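Local coordinates for 2-pyrone-4,6-dicarboxylic acid hydrolase, putative (Pseudomonas putida, PDB 2FFI), which probably hydrolyses the lactone 2-pyrone-4,6-dicarboxylate, as a TIM-barrel member of the amidohydrolase family, at residues A[17-22]-A[58-64]; A[44-48]-A[234-238]; A[138-143]-A[161-167]. The contacts are given in a common frame with arbitrary orientation. Residue numbers count along the deposited sequence, not the author numbering.

How the contacts relate
All three contacts belong to one TIM barrel of the amidohydrolase family. Contact 1 brings together the loops that follow strands 15-16 and 56-57, contact 2 sets helix 42-51 against the loop after strand 231-234, and contact 3 pairs strands 139-142 and 163-165. Along the chain contacts 1 and 2 interleave, and contact 3 is nested inside contact 2. Centres of contacts 1 and 2 are about 10 Å apart, of 1 and 3 about 14 Å, of 2 and 3 about 20 Å. His20 N probably hydrogen-bonds Trp237 O (2.8 Å), and His18 packs on Glu141 and His167, so the three meet around the strand ends. Contacts 1 and 3 share a bound phosphate, which probably marks the active-site pocket.

Contact 1: residues A[17-22]-A[58-64]; sequences SHAHVF and VLVQPSF. With PO4 (phosphate ion), chain C.
Residues 17-22 run extended apart from His18, whose phi of 73° kinks the chain, and 58-64 is extended until a 3-10 turn starts at Ser63; the end-to-end directions lie 42° apart. Ser17 lies nearest Val58 (CA to CA 4.8 Å) and Ala19 nearest Leu59 (CA to CA 5.1 Å). Val60 N donates to Ala19 O at 2.6 Å. His20 leaves the chain sideways, and with chi1 m its ring bends in so that ND1 donates to Val60 O at 2.9 Å; this leaves NE2 directed at the phosphate, with weak hydrogen bonds to its O1 (2.8 Å) and O4 (3.0 Å). His18 and His20 form the HxH sequence that follows the first barrel strand in amidohydrolases, where relatives often use it to bind metal; here a phosphate, probably from the crystallisation liquor, lies beside both rings, and Arg110 and His167 also bind it. The His18 ring, at the off-rotamer chi1 of -149°, takes Val60 CG2 over one face, 4.2 Å from its centroid, in a CH-pi contact. Farther along, Phe22 (p, chi2 84°) offers a face to the edge of Phe64 (p, chi2 85°): a T-shaped pair with centroids 4.7 Å apart and planes at 87°. Val21 CG1 (m) meets Leu59 CD2 (m, t) at 3.6 Å, and both residues also pack on Tyr45 of helix 42-51 and on helix 70-78.

Contact 2: residues A[44-48]-A[234-238]; sequences DYLGQ and GSDWP
This is a mainly apolar contact between helix 42-51 and the loop after strand 231-234, partly buried and dominated by one indole. Residues 44-48 are regular helix, with Gln48 N bonded to Asp44 O at 2.9 Å. In the loop, Asp236 has a positive phi (72°) and the peptide before Pro238 is cis. Trp237, chi1 t and chi2 87°, lays its indole against the helix, and Tyr45 and Trp237 are the nearest CA pair at 7.7 Å. Tyr45 CB meets Trp237 CZ3 at 3.4 Å, and Tyr45 CA lies over one indole face. The Tyr45 ring (chi1 t) is 5.5 Å from the six-membered ring of Trp237 between centroids; the planes are 28° apart, but the rings are slid past each other and barely overlap. Asp44 CB, 4.0 Å from Trp237 CH2, and Gln48 CG, 4.1 Å from Trp237 NE1, approach the same side of the indole, both residues m. Ser235 OG accepts a weak bond from Trp237 N at 3.4 Å; like Tyr45 OH, it is hydrogen-bonded to Asp16. An outer TIM-barrel helix thus meets the loop after the last strand, where Asp236 is consistent with the active-site aspartate commonly conserved in amidohydrolases.

Contact 3: residues A[138-143]-A[161-167]; sequences WHVELH and LDIVIDH. With PO4 (phosphate ion), chain C.
Strands 139-142 and 163-165 run parallel, their axes 4.7 Å apart and 23° out of line. Val140 pairs with Ile163, Glu141 with Val164 and Leu142 with Ile165, at CA-CA distances of 5.1, 4.6 and 4.9 Å. Hydrogen bonds alternate in direction: Val140 N to Asp162 O (3.0 Å), Val164 N to Val140 O (3.0 Å), Leu142 N to Val164 O (2.7 Å), Asp166 N to Leu142 O (2.9 Å). Ile163 (m, t) fills the hollow between Val140 and Leu142 of the next strand: its CG1 lies 4.0 Å from Val140 CG1 and its CG2 3.6 Å from Leu142 CD2. On the opposite face, turned to the barrel interior, Val164 (t) CG1 packs 3.8 Å from Glu141 CG, and the off-rotamer chi1 of Glu141 (-140°) brings its OE2 to 2.4 Å from OD2 of Asp166 (m); Lys197 and Arg110 form salt bridges with Glu141 and Asp166 respectively. Beyond the strands the edge of His167 is turned to the face of His143, offset, with centroids 5.3 Å apart and planes at 84°, and His167 NE2 donates to phosphate O3 at 2.7 Å. Helix 149-156 connects the two adjacent parallel strands and covers the Ile163 face: a beta-alpha-beta unit of the TIM barrel.

Contact 1: residues A[17-22]-A[58-64]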
loop_
_atom_site.group_PDB
_atom_site.type_symbol
_atom_site.label_atom_id
_atom_site.label_comp_id
_atom_site.label_asym_id
_atom_site.label_seq_id
_atom_site.Cartn_x
_atom_site.Cartn_y
_atom_site.Cartn_z
ATOM N N SER A 17 2.585 4.913 4.842
ATOM C CA SER A 17 1.990 3.616 4.532
ATOM C C SER A 17 2.582 3.170 3.197
ATOM O O SER A 17 2.836 3.988 2.329
ATOM C CB SER A 17 0.460 3.710 4.444
ATOM O OG SER A 17 0.049 4.592 3.419
ATOM N N HIS A 18 2.842 1.883 3.044
ATOM C CA HIS A 18 3.413 1.362 1.794
ATOM C C HIS A 18 4.896 1.695 1.549
ATOM O O HIS A 18 5.262 2.826 1.258
ATOM C CB HIS A 18 2.590 1.837 0.593
ATOM C CG HIS A 18 2.580 0.867 -0.543
ATOM N ND1 HIS A 18 3.681 0.642 -1.340
ATOM C CD2 HIS A 18 1.606 0.051 -1.006
ATOM C CE1 HIS A 18 3.384 -0.269 -2.250
ATOM N NE2 HIS A 18 2.130 -0.644 -2.069
ATOM N N ALA A 19 5.737 0.676 1.649
ATOM C CA ALA A 19 7.173 0.813 1.438
ATOM C C ALA A 19 7.794 -0.595 1.429
ATOM O O ALA A 19 7.232 -1.523 2.006
ATOM C CB ALA A 19 7.779 1.664 2.550
ATOM N N HIS A 20 8.950 -0.748 0.794
ATOM C CA HIS A 20 9.607 -2.045 0.708
ATOM C C HIS A 20 11.040 -2.022 1.235
ATOM O O HIS A 20 11.702 -0.991 1.183
ATOM C CB HIS A 20 9.643 -2.507 -0.756
ATOM C CG HIS A 20 8.313 -2.490 -1.429
ATOM N ND1 HIS A 20 7.282 -3.322 -1.044
ATOM C CD2 HIS A 20 7.817 -1.705 -2.414
ATOM C CE1 HIS A 20 6.207 -3.039 -1.755
ATOM N NE2 HIS A 20 6.504 -2.061 -2.593
ATOM N N VAL A 21 11.509 -3.159 1.742
ATOM C CA VAL A 21 12.884 -3.285 2.206
ATOM C C VAL A 21 13.364 -4.670 1.782
ATOM O O VAL A 21 12.580 -5.613 1.734
ATOM C CB VAL A 21 13.045 -3.098 3.774
ATOM C CG1 VAL A 21 12.594 -1.711 4.181
ATOM C CG2 VAL A 21 12.282 -4.182 4.555
ATOM N N PHE A 22 14.644 -4.778 1.437
ATOM C CA PHE A 22 15.236 -6.053 1.022
ATOM C C PHE A 22 16.731 -5.859 0.881
ATOM O O PHE A 22 17.163 -4.815 0.438
ATOM C CB PHE A 22 14.597 -6.553 -0.295
ATOM C CG PHE A 22 14.442 -5.489 -1.349
ATOM C CD1 PHE A 22 15.494 -5.167 -2.199
ATOM C CD2 PHE A 22 13.230 -4.826 -1.505
ATOM C CE1 PHE A 22 15.341 -4.209 -3.191
ATOM C CE2 PHE A 22 13.067 -3.862 -2.496
ATOM C CZ PHE A 22 14.130 -3.557 -3.342
ATOM N N VAL A 58 4.925 1.443 7.184
ATOM C CA VAL A 58 4.345 0.148 6.881
ATOM C C VAL A 58 5.179 -0.578 5.826
ATOM O O VAL A 58 5.293 -0.124 4.684
ATOM C CB VAL A 58 2.933 0.314 6.336
ATOM C CG1 VAL A 58 2.328 -1.044 6.051
ATOM C CG2 VAL A 58 2.100 1.094 7.329
ATOM N N LEU A 59 5.768 -1.706 6.203
ATOM C CA LEU A 59 6.570 -2.483 5.260
ATOM C C LEU A 59 5.650 -3.384 4.457
ATOM O O LEU A 59 4.968 -4.227 5.001
ATOM C CB LEU A 59 7.591 -3.353 6.005
ATOM C CG LEU A 59 8.641 -2.658 6.882
ATOM C CD1 LEU A 59 9.552 -3.678 7.534
ATOM C CD2 LEU A 59 9.446 -1.680 6.019
ATOM N N VAL A 60 5.603 -3.202 3.155
ATOM C CA VAL A 60 4.767 -4.077 2.371
ATOM C C VAL A 60 5.688 -5.098 1.735
ATOM O O VAL A 60 6.842 -4.801 1.409
ATOM C CB VAL A 60 3.985 -3.303 1.296
ATOM C CG1 VAL A 60 3.308 -4.263 0.357
ATOM C CG2 VAL A 60 2.943 -2.406 1.964
ATOM N N GLN A 61 5.195 -6.316 1.602
ATOM C CA GLN A 61 5.986 -7.375 0.994
ATOM C C GLN A 61 6.281 -7.014 -0.467
ATOM O O GLN A 61 5.371 -6.664 -1.227
ATOM C CB GLN A 61 5.223 -8.708 1.068
ATOM C CG GLN A 61 5.863 -9.839 0.284
ATOM C CD GLN A 61 7.184 -10.283 0.867
ATOM O OE1 GLN A 61 7.876 -9.514 1.546
ATOM N NE2 GLN A 61 7.554 -11.532 0.594
ATOM N N PRO A 62 7.561 -7.062 -0.868
ATOM C CA PRO A 62 7.916 -6.736 -2.252
ATOM C C PRO A 62 7.572 -7.931 -3.160
ATOM O O PRO A 62 7.893 -9.072 -2.829
ATOM C CB PRO A 62 9.417 -6.449 -2.161
ATOM C CG PRO A 62 9.867 -7.322 -1.042
ATOM C CD PRO A 62 8.760 -7.255 -0.029
ATOM N N SER A 63 6.924 -7.680 -4.295
ATOM C CA SER A 63 6.532 -8.758 -5.211
ATOM C C SER A 63 7.581 -9.819 -5.513
ATOM O O SER A 63 7.294 -11.014 -5.420
ATOM C CB SER A 63 6.058 -8.193 -6.545
ATOM O OG SER A 63 4.903 -7.401 -6.377
ATOM N N PHE A 64 8.790 -9.405 -5.875
ATOM C CA PHE A 64 9.832 -10.378 -6.220
ATOM C C PHE A 64 10.240 -11.361 -5.118
ATOM O O PHE A 64 11.126 -12.173 -5.325
ATOM C CB PHE A 64 11.075 -9.644 -6.738
ATOM C CG PHE A 64 11.807 -8.868 -5.683
ATOM C CD1 PHE A 64 12.745 -9.492 -4.871
ATOM C CD2 PHE A 64 11.569 -7.515 -5.506
ATOM C CE1 PHE A 64 13.438 -8.785 -3.900
ATOM C CE2 PHE A 64 12.259 -6.794 -4.533
ATOM C CZ PHE A 64 13.196 -7.433 -3.732
HETATM P P PO4 C . 4.853 -1.468 -5.513
HETATM O O1 PO4 C . 4.580 -2.528 -4.511
HETATM O O2 PO4 C . 4.655 -2.007 -6.882
HETATM O O3 PO4 C . 3.925 -0.334 -5.298
HETATM O O4 PO4 C . 6.256 -1.008 -5.365
#

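Contact 2: residues A[44-48]-A[234-238]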
loop_
_atom_site.group_PDB
_atom_site.type_symbol
_atom_site.label_atom_id
_atom_site.label_comp_id
_atom_site.label_asym_id
_atom_site.label_seq_id
_atom_site.Cartn_x
_atom_site.Cartn_y
_atom_site.Cartn_z
ATOM N N ASP A 44 18.401 2.129 5.838
ATOM C CA ASP A 44 18.235 3.201 4.874
ATOM C C ASP A 44 16.837 3.783 4.939
ATOM O O ASP A 44 16.666 4.999 4.987
ATOM C CB ASP A 44 18.533 2.718 3.456
ATOM C CG ASP A 44 20.005 2.400 3.238
ATOM O OD1 ASP A 44 20.387 2.204 2.059
ATOM O OD2 ASP A 44 20.774 2.332 4.230
ATOM N N TYR A 45 15.833 2.914 4.934
ATOM C CA TYR A 45 14.444 3.352 4.987
ATOM C C TYR A 45 14.158 4.160 6.245
ATOM O O TYR A 45 13.521 5.211 6.189
ATOM C CB TYR A 45 13.522 2.145 4.950
ATOM C CG TYR A 45 12.077 2.517 5.115
ATOM C CD1 TYR A 45 11.477 3.431 4.257
ATOM C CD2 TYR A 45 11.307 1.957 6.129
ATOM C CE1 TYR A 45 10.138 3.777 4.411
ATOM C CE2 TYR A 45 9.977 2.293 6.284
ATOM C CZ TYR A 45 9.404 3.197 5.428
ATOM O OH TYR A 45 8.092 3.524 5.574
ATOM N N LEU A 46 14.625 3.650 7.379
ATOM C CA LEU A 46 14.436 4.322 8.642
ATOM C C LEU A 46 15.087 5.692 8.573
ATOM O O LEU A 46 14.555 6.665 9.100
ATOM C CB LEU A 46 15.037 3.479 9.763
ATOM C CG LEU A 46 14.044 2.631 10.565
ATOM C CD1 LEU A 46 12.975 2.092 9.660
ATOM C CD2 LEU A 46 14.780 1.514 11.278
ATOM N N GLY A 47 16.232 5.773 7.905
ATOM C CA GLY A 47 16.921 7.051 7.782
ATOM C C GLY A 47 16.124 8.040 6.947
ATOM O O GLY A 47 15.896 9.180 7.348
ATOM N N GLN A 48 15.714 7.595 5.769
ATOM C CA GLN A 48 14.918 8.397 4.878
ATOM C C GLN A 48 13.643 8.850 5.561
ATOM O O GLN A 48 13.132 9.918 5.249
ATOM C CB GLN A 48 14.580 7.576 3.644
ATOM C CG GLN A 48 15.768 7.328 2.770
ATOM C CD GLN A 48 16.318 8.629 2.206
ATOM O OE1 GLN A 48 17.398 9.094 2.591
ATOM N NE2 GLN A 48 15.563 9.232 1.288
ATOM N N GLY A 234 1.473 7.317 0.793
ATOM C CA GLY A 234 2.547 6.338 0.807
ATOM C C GLY A 234 3.771 6.859 0.069
ATOM O O GLY A 234 3.640 7.670 -0.833
ATOM N N SER A 235 4.965 6.430 0.447
ATOM C CA SER A 235 6.142 6.906 -0.255
ATOM C C SER A 235 6.443 5.940 -1.401
ATOM O O SER A 235 6.905 6.342 -2.476
ATOM C CB SER A 235 7.340 6.974 0.691
ATOM O OG SER A 235 7.644 5.699 1.238
ATOM N N ASP A 236 6.188 4.658 -1.160
ATOM C CA ASP A 236 6.425 3.618 -2.153
ATOM C C ASP A 236 7.907 3.352 -2.349
ATOM O O ASP A 236 8.319 2.759 -3.345
ATOM C CB ASP A 236 5.805 3.995 -3.496
ATOM C CG ASP A 236 5.701 2.816 -4.420
ATOM O OD1 ASP A 236 5.618 3.015 -5.647
ATOM O OD2 ASP A 236 5.688 1.681 -3.902
ATOM N N TRP A 237 8.700 3.818 -1.393
ATOM C CA TRP A 237 10.149 3.662 -1.413
ATOM C C TRP A 237 10.457 2.162 -1.473
ATOM O O TRP A 237 9.693 1.350 -0.953
ATOM C CB TRP A 237 10.723 4.266 -0.127
ATOM C CG TRP A 237 12.220 4.263 -0.050
ATOM C CD1 TRP A 237 13.060 5.223 -0.527
ATOM C CD2 TRP A 237 13.047 3.266 0.549
ATOM N NE1 TRP A 237 14.351 4.892 -0.262
ATOM C CE2 TRP A 237 14.381 3.693 0.396
ATOM C CE3 TRP A 237 12.793 2.049 1.193
ATOM C CZ2 TRP A 237 15.472 2.948 0.874
ATOM C CZ3 TRP A 237 13.876 1.302 1.670
ATOM C CH2 TRP A 237 15.202 1.759 1.501
ATOM N N PRO A 238 11.583 1.771 -2.093
ATOM C CA PRO A 238 12.581 2.636 -2.719
ATOM C C PRO A 238 12.188 3.081 -4.128
ATOM O O PRO A 238 13.036 3.521 -4.908
ATOM C CB PRO A 238 13.813 1.763 -2.708
ATOM C CG PRO A 238 13.240 0.430 -3.012
ATOM C CD PRO A 238 12.017 0.361 -2.140
#

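Contact 3: residues A[138-143]-A[161-167]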
loop_
_atom_site.group_PDB
_atom_site.type_symbol
_atom_site.label_atom_id
_atom_site.label_comp_id
_atom_site.label_asym_id
_atom_site.label_seq_id
_atom_site.Cartn_x
_atom_site.Cartn_y
_atom_site.Cartn_z
ATOM N N TRP A 138 -7.492 -8.651 9.416
ATOM C CA TRP A 138 -6.554 -8.098 8.437
ATOM C C TRP A 138 -7.248 -7.556 7.199
ATOM O O TRP A 138 -8.267 -8.080 6.769
ATOM C CB TRP A 138 -5.546 -9.172 7.998
ATOM C CG TRP A 138 -4.485 -9.454 8.992
ATOM C CD1 TRP A 138 -4.332 -8.866 10.210
ATOM C CD2 TRP A 138 -3.384 -10.363 8.843
ATOM N NE1 TRP A 138 -3.191 -9.348 10.837
ATOM C CE2 TRP A 138 -2.594 -10.264 10.018
ATOM C CE3 TRP A 138 -2.991 -11.251 7.836
ATOM C CZ2 TRP A 138 -1.438 -11.014 10.208
ATOM C CZ3 TRP A 138 -1.836 -12.004 8.028
ATOM C CH2 TRP A 138 -1.072 -11.878 9.208
ATOM N N HIS A 139 -6.695 -6.503 6.615
ATOM C CA HIS A 139 -7.300 -5.956 5.414
ATOM C C HIS A 139 -6.626 -6.572 4.200
ATOM O O HIS A 139 -5.589 -7.230 4.328
ATOM C CB HIS A 139 -7.169 -4.433 5.371
ATOM C CG HIS A 139 -5.755 -3.938 5.411
ATOM N ND1 HIS A 139 -5.007 -3.901 6.566
ATOM C CD2 HIS A 139 -4.960 -3.444 4.434
ATOM C CE1 HIS A 139 -3.811 -3.401 6.299
ATOM N NE2 HIS A 139 -3.758 -3.116 5.012
ATOM N N VAL A 140 -7.227 -6.371 3.030
ATOM C CA VAL A 140 -6.689 -6.903 1.780
ATOM C C VAL A 140 -6.282 -5.765 0.853
ATOM O O VAL A 140 -7.106 -4.924 0.475
ATOM C CB VAL A 140 -7.717 -7.812 1.055
ATOM C CG1 VAL A 140 -9.092 -7.183 1.093
ATOM C CG2 VAL A 140 -7.290 -8.037 -0.400
ATOM N N GLU A 141 -4.997 -5.748 0.495
ATOM C CA GLU A 141 -4.448 -4.714 -0.382
ATOM C C GLU A 141 -4.516 -5.099 -1.846
ATOM O O GLU A 141 -4.118 -6.198 -2.227
ATOM C CB GLU A 141 -2.994 -4.427 -0.017
ATOM C CG GLU A 141 -2.638 -2.961 -0.062
ATOM C CD GLU A 141 -1.148 -2.740 0.019
ATOM O OE1 GLU A 141 -0.474 -3.518 0.727
ATOM O OE2 GLU A 141 -0.642 -1.785 -0.608
ATOM N N LEU A 142 -5.011 -4.181 -2.662
ATOM C CA LEU A 142 -5.126 -4.417 -4.091
ATOM C C LEU A 142 -4.150 -3.549 -4.880
ATOM O O LEU A 142 -3.802 -2.445 -4.467
ATOM C CB LEU A 142 -6.555 -4.139 -4.562
ATOM C CG LEU A 142 -7.530 -5.314 -4.674
ATOM C CD1 LEU A 142 -7.033 -6.512 -3.903
ATOM C CD2 LEU A 142 -8.893 -4.864 -4.191
ATOM N N HIS A 143 -3.701 -4.074 -6.010
ATOM C CA HIS A 143 -2.783 -3.365 -6.870
ATOM C C HIS A 143 -2.997 -3.835 -8.307
ATOM O O HIS A 143 -2.494 -4.885 -8.696
ATOM C CB HIS A 143 -1.358 -3.644 -6.420
ATOM C CG HIS A 143 -0.326 -2.936 -7.238
ATOM N ND1 HIS A 143 -0.583 -1.758 -7.906
ATOM C CD2 HIS A 143 0.972 -3.232 -7.487
ATOM C CE1 HIS A 143 0.511 -1.358 -8.534
ATOM N NE2 HIS A 143 1.468 -2.238 -8.294
ATOM N N LEU A 161 -14.652 -7.229 4.716
ATOM C CA LEU A 161 -13.365 -6.844 5.233
ATOM C C LEU A 161 -12.867 -5.561 4.585
ATOM O O LEU A 161 -13.394 -5.116 3.558
ATOM C CB LEU A 161 -12.359 -7.994 5.062
ATOM C CG LEU A 161 -12.429 -8.897 3.832
ATOM C CD1 LEU A 161 -12.374 -8.049 2.578
ATOM C CD2 LEU A 161 -11.301 -9.904 3.863
ATOM N N ASP A 162 -11.867 -4.957 5.214
ATOM C CA ASP A 162 -11.282 -3.728 4.723
ATOM C C ASP A 162 -10.545 -3.983 3.418
ATOM O O ASP A 162 -9.829 -4.979 3.265
ATOM C CB ASP A 162 -10.320 -3.155 5.764
ATOM C CG ASP A 162 -11.028 -2.702 7.035
ATOM O OD1 ASP A 162 -10.389 -2.754 8.116
ATOM O OD2 ASP A 162 -12.205 -2.286 6.951
ATOM N N ILE A 163 -10.737 -3.075 2.470
ATOM C CA ILE A 163 -10.097 -3.183 1.178
ATOM C C ILE A 163 -9.283 -1.911 0.925
ATOM O O ILE A 163 -9.840 -0.800 0.869
ATOM C CB ILE A 163 -11.140 -3.340 0.059
ATOM C CG1 ILE A 163 -12.036 -4.546 0.354
ATOM C CG2 ILE A 163 -10.428 -3.466 -1.282
ATOM C CD1 ILE A 163 -13.304 -4.606 -0.497
ATOM N N VAL A 164 -7.970 -2.095 0.775
ATOM C CA VAL A 164 -7.032 -1.016 0.503
ATOM C C VAL A 164 -6.577 -1.034 -0.955
ATOM O O VAL A 164 -5.970 -2.011 -1.395
ATOM C CB VAL A 164 -5.774 -1.140 1.381
ATOM C CG1 VAL A 164 -4.808 -0.012 1.049
ATOM C CG2 VAL A 164 -6.147 -1.099 2.850
ATOM N N ILE A 165 -6.851 0.056 -1.680
ATOM C CA ILE A 165 -6.486 0.193 -3.091
ATOM C C ILE A 165 -5.179 0.969 -3.257
ATOM O O ILE A 165 -5.050 2.078 -2.746
ATOM C CB ILE A 165 -7.618 0.906 -3.870
ATOM C CG1 ILE A 165 -8.891 0.083 -3.781
ATOM C CG2 ILE A 165 -7.279 1.023 -5.343
ATOM C CD1 ILE A 165 -10.069 0.773 -4.365
ATOM N N ASP A 166 -4.222 0.385 -3.983
ATOM C CA ASP A 166 -2.906 0.996 -4.197
ATOM C C ASP A 166 -2.804 2.039 -5.301
ATOM O O ASP A 166 -3.411 1.904 -6.360
ATOM C CB ASP A 166 -1.860 -0.078 -4.494
ATOM C CG ASP A 166 -1.570 -0.970 -3.304
ATOM O OD1 ASP A 166 -0.731 -1.885 -3.465
ATOM O OD2 ASP A 166 -2.166 -0.769 -2.218
ATOM N N HIS A 167 -2.005 3.069 -5.037
ATOM C CA HIS A 167 -1.743 4.153 -5.973
ATOM C C HIS A 167 -2.942 4.688 -6.722
ATOM O O HIS A 167 -3.055 4.492 -7.923
ATOM C CB HIS A 167 -0.702 3.719 -6.999
ATOM C CG HIS A 167 0.454 2.978 -6.412
ATOM N ND1 HIS A 167 1.022 3.325 -5.209
ATOM C CD2 HIS A 167 1.158 1.917 -6.870
ATOM C CE1 HIS A 167 2.027 2.508 -4.947
ATOM N NE2 HIS A 167 2.130 1.646 -5.940
HETATM P P PO4 C . 4.853 -1.468 -5.513
HETATM O O1 PO4 C . 4.580 -2.528 -4.511
HETATM O O2 PO4 C . 4.655 -2.007 -6.882
HETATM O O3 PO4 C . 3.925 -0.334 -5.298
HETATM O O4 PO4 C . 6.256 -1.008 -5.365
#